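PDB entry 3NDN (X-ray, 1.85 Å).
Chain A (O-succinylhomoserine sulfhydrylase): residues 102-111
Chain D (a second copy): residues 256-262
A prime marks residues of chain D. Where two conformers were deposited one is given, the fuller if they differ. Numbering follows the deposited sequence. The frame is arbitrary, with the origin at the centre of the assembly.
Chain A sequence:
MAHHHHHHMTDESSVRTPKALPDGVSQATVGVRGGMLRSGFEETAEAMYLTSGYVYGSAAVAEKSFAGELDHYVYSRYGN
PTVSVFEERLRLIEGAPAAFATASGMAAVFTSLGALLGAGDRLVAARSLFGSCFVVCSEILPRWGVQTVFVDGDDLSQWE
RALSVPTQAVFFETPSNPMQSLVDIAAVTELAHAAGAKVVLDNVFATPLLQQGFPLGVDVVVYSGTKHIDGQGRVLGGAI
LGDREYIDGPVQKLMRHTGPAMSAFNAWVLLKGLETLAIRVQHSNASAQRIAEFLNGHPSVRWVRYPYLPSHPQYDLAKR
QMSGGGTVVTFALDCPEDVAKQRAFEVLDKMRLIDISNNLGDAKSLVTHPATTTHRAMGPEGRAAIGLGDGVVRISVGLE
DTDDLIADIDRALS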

# COMPACT_ATOMS: atom_id res chain seq x y z
N THR A 102 -13.29 7.34 -11.59
CA THR A 102 -12.33 8.35 -12.13
C THR A 102 -11.20 8.70 -11.13
O THR A 102 -11.26 8.28 -9.97
CB THR A 102 -13.05 9.66 -12.51
OG1 THR A 102 -13.50 10.31 -11.32
CG2 THR A 102 -14.26 9.44 -13.46
N ALA A 103 -10.19 9.47 -11.56
CA ALA A 103 -9.01 9.81 -10.72
C ALA A 103 -9.34 10.83 -9.60
O ALA A 103 -8.62 10.92 -8.61
CB ALA A 103 -7.85 10.37 -11.60
N SER A 104 -10.42 11.59 -9.77
CA SER A 104 -10.79 12.66 -8.82
C SER A 104 -12.24 13.05 -9.04
O SER A 104 -12.85 12.65 -10.03
CB SER A 104 -9.87 13.88 -8.99
OG SER A 104 -10.14 14.57 -10.21
N GLY A 105 -12.82 13.84 -8.12
CA GLY A 105 -14.15 14.40 -8.33
C GLY A 105 -14.23 15.35 -9.53
O GLY A 105 -15.19 15.29 -10.29
N MET A 106 -13.23 16.21 -9.71
CA MET A 106 -13.21 17.12 -10.87
C MET A 106 -13.11 16.37 -12.22
O MET A 106 -13.70 16.80 -13.22
CB MET A 106 -12.10 18.17 -10.74
CG MET A 106 -12.40 19.31 -9.75
SD MET A 106 -14.09 19.99 -9.79
CE MET A 106 -14.18 20.70 -11.44
N ALA A 107 -12.39 15.25 -12.22
CA ALA A 107 -12.37 14.35 -13.38
C ALA A 107 -13.76 13.82 -13.71
O ALA A 107 -14.12 13.75 -14.89
CB ALA A 107 -11.39 13.23 -13.18
N ALA A 108 -14.56 13.47 -12.68
CA ALA A 108 -15.96 13.07 -12.90
C ALA A 108 -16.81 14.21 -13.48
O ALA A 108 -17.57 13.99 -14.41
CB ALA A 108 -16.61 12.51 -11.60
N VAL A 109 -16.69 15.42 -12.92
CA VAL A 109 -17.41 16.59 -13.40
C VAL A 109 -17.08 16.93 -14.87
O VAL A 109 -18.00 17.09 -15.69
CB VAL A 109 -17.16 17.84 -12.50
CG1 VAL A 109 -17.83 19.09 -13.09
CG2 VAL A 109 -17.66 17.59 -11.09
N PHE A 110 -15.79 17.03 -15.20
CA PHE A 110 -15.37 17.40 -16.56
C PHE A 110 -15.76 16.33 -17.58
O PHE A 110 -16.32 16.64 -18.64
CB PHE A 110 -13.86 17.75 -16.65
CG PHE A 110 -13.39 17.94 -18.07
CD1 PHE A 110 -13.68 19.12 -18.77
CD2 PHE A 110 -12.76 16.90 -18.75
CE1 PHE A 110 -13.30 19.29 -20.10
CE2 PHE A 110 -12.37 17.04 -20.08
CZ PHE A 110 -12.64 18.24 -20.76
N THR A 111 -15.47 15.06 -17.27
CA THR A 111 -15.76 13.97 -18.20
C THR A 111 -17.27 13.76 -18.41
O THR A 111 -17.71 13.48 -19.53
CB THR A 111 -15.01 12.66 -17.81
OG1 THR A 111 -13.60 12.90 -17.82
CG2 THR A 111 -15.32 11.52 -18.78
N ARG D 256 -5.33 21.37 -12.63
CA ARG D 256 -6.08 21.75 -11.44
C ARG D 256 -7.59 21.56 -11.60
O ARG D 256 -8.27 21.04 -10.70
CB ARG D 256 -5.77 23.20 -11.04
CG ARG D 256 -4.33 23.45 -10.60
CD ARG D 256 -4.19 24.81 -9.94
NE ARG D 256 -2.85 25.02 -9.41
CZ ARG D 256 -2.52 25.98 -8.56
NH1 ARG D 256 -3.45 26.84 -8.15
NH2 ARG D 256 -1.28 26.10 -8.13
N HIS D 257 -8.12 21.97 -12.75
CA HIS D 257 -9.56 22.02 -12.92
C HIS D 257 -10.27 20.84 -13.59
O HIS D 257 -11.47 20.64 -13.34
CB HIS D 257 -9.96 23.38 -13.54
CG HIS D 257 -9.40 24.56 -12.81
ND1 HIS D 257 -9.83 24.94 -11.55
CD2 HIS D 257 -8.44 25.46 -13.16
CE1 HIS D 257 -9.18 26.02 -11.17
NE2 HIS D 257 -8.33 26.36 -12.13
N THR D 258 -9.57 20.05 -14.40
CA THR D 258 -10.13 18.82 -14.97
C THR D 258 -9.68 17.55 -14.21
O THR D 258 -10.26 16.49 -14.38
CB THR D 258 -9.86 18.65 -16.49
OG1 THR D 258 -8.46 18.42 -16.71
CG2 THR D 258 -10.34 19.91 -17.29
N GLY D 259 -8.62 17.67 -13.41
CA GLY D 259 -8.21 16.65 -12.41
C GLY D 259 -7.75 15.23 -12.78
O GLY D 259 -8.11 14.27 -12.07
N PRO D 260 -6.96 15.06 -13.86
CA PRO D 260 -6.41 13.71 -14.12
C PRO D 260 -5.14 13.43 -13.26
O PRO D 260 -4.03 13.20 -13.80
CB PRO D 260 -6.08 13.76 -15.61
CG PRO D 260 -5.67 15.18 -15.84
CD PRO D 260 -6.61 15.99 -14.96
N ALA D 261 -5.34 13.37 -11.94
CA ALA D 261 -4.25 13.42 -10.96
C ALA D 261 -3.54 12.09 -10.68
O ALA D 261 -4.19 11.04 -10.55
CB ALA D 261 -4.78 14.01 -9.65
N MET D 262 -2.21 12.15 -10.53
CA MET D 262 -1.44 10.98 -10.04
C MET D 262 -1.65 10.75 -8.54
O MET D 262 -1.56 11.69 -7.73
CB MET D 262 0.07 11.12 -10.36
CG MET D 262 0.91 9.90 -9.90
SD MET D 262 2.68 10.02 -10.29
CE MET D 262 2.68 9.48 -12.00
O HOH W 1 -5.78 10.32 -7.92

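What holds Ser104 in its p rotamer? At chi1 of 71° its hydroxyl has two jobs, one in its own chain and one across the interface. Ser104 stands at the N-cap of the helix that begins at Gly105, and its OG accepts from Ala107 N at 3.1 Å, capping an amide that the first turn leaves without a backbone partner. Accepting uses a lone pair and leaves the hydroxyl's own proton available, and Ser104 OG donates it to Gly259′ O at 2.8 Å. This is the one direct hydrogen bond between the two stretches. Thr102, also p at 69°, braces the same corner from behind: its OG1 donates to Ser104 O at 2.7 Å.

Why does a glycine face the serine? Gly259′ is the first residue to leave helical geometry after Thr258′, and its positive phi of 65° by itself favours glycine. The packing adds a second reason. A CB built there would point toward chain A and lie 2.4 Å from Ser104 OG, a clash, and 3.3 Å from Met106 CB. With no such atom in the way, the backbone comes close: the CA atoms of Ala107 and Gly259′ are 4.9 Å apart, and Ala107 CB lies 3.6 Å from Gly259′ O.

How does Thr258′ meet the helix of chain A? Its CA-to-CB bond points sideways, and the p rotamer, chi1 68°, places CG2 over one face of the Phe110 ring. Thr258′ CG2 lies 3.9 Å from the centroid of the Phe110 ring and 19° off its normal, a CH-pi contact. Phe110 contributes a t rotamer, chi1 172°, with its CA-to-CB bond directed toward chain D. OG1 of Thr258′ is meanwhile hydrogen-bonded to a residue just outside the stretch. The threonine carbonyl is used differently: Ala107 CA approaches Thr258′ O at 3.2 Å in a CA-H...O contact, whereas Ala107 N, 3.3 Å from Thr258′ O, has too poor an angle for a hydrogen bond.

What does the folded side chain of Met106 accomplish? All three of its chi angles are m, at -76°, -42° and -64°, so the chain curls rather than extends. Met106 CE comes to 3.3 Å from His257′ O, a buried carbonyl with no hydrogen-bonding partner in the model. At the other end of the contact, Ala103 has no rotamer to choose: Ala103 CB points toward chain D and sits 3.9 Å from both Gly259′ O and Ala261′ O.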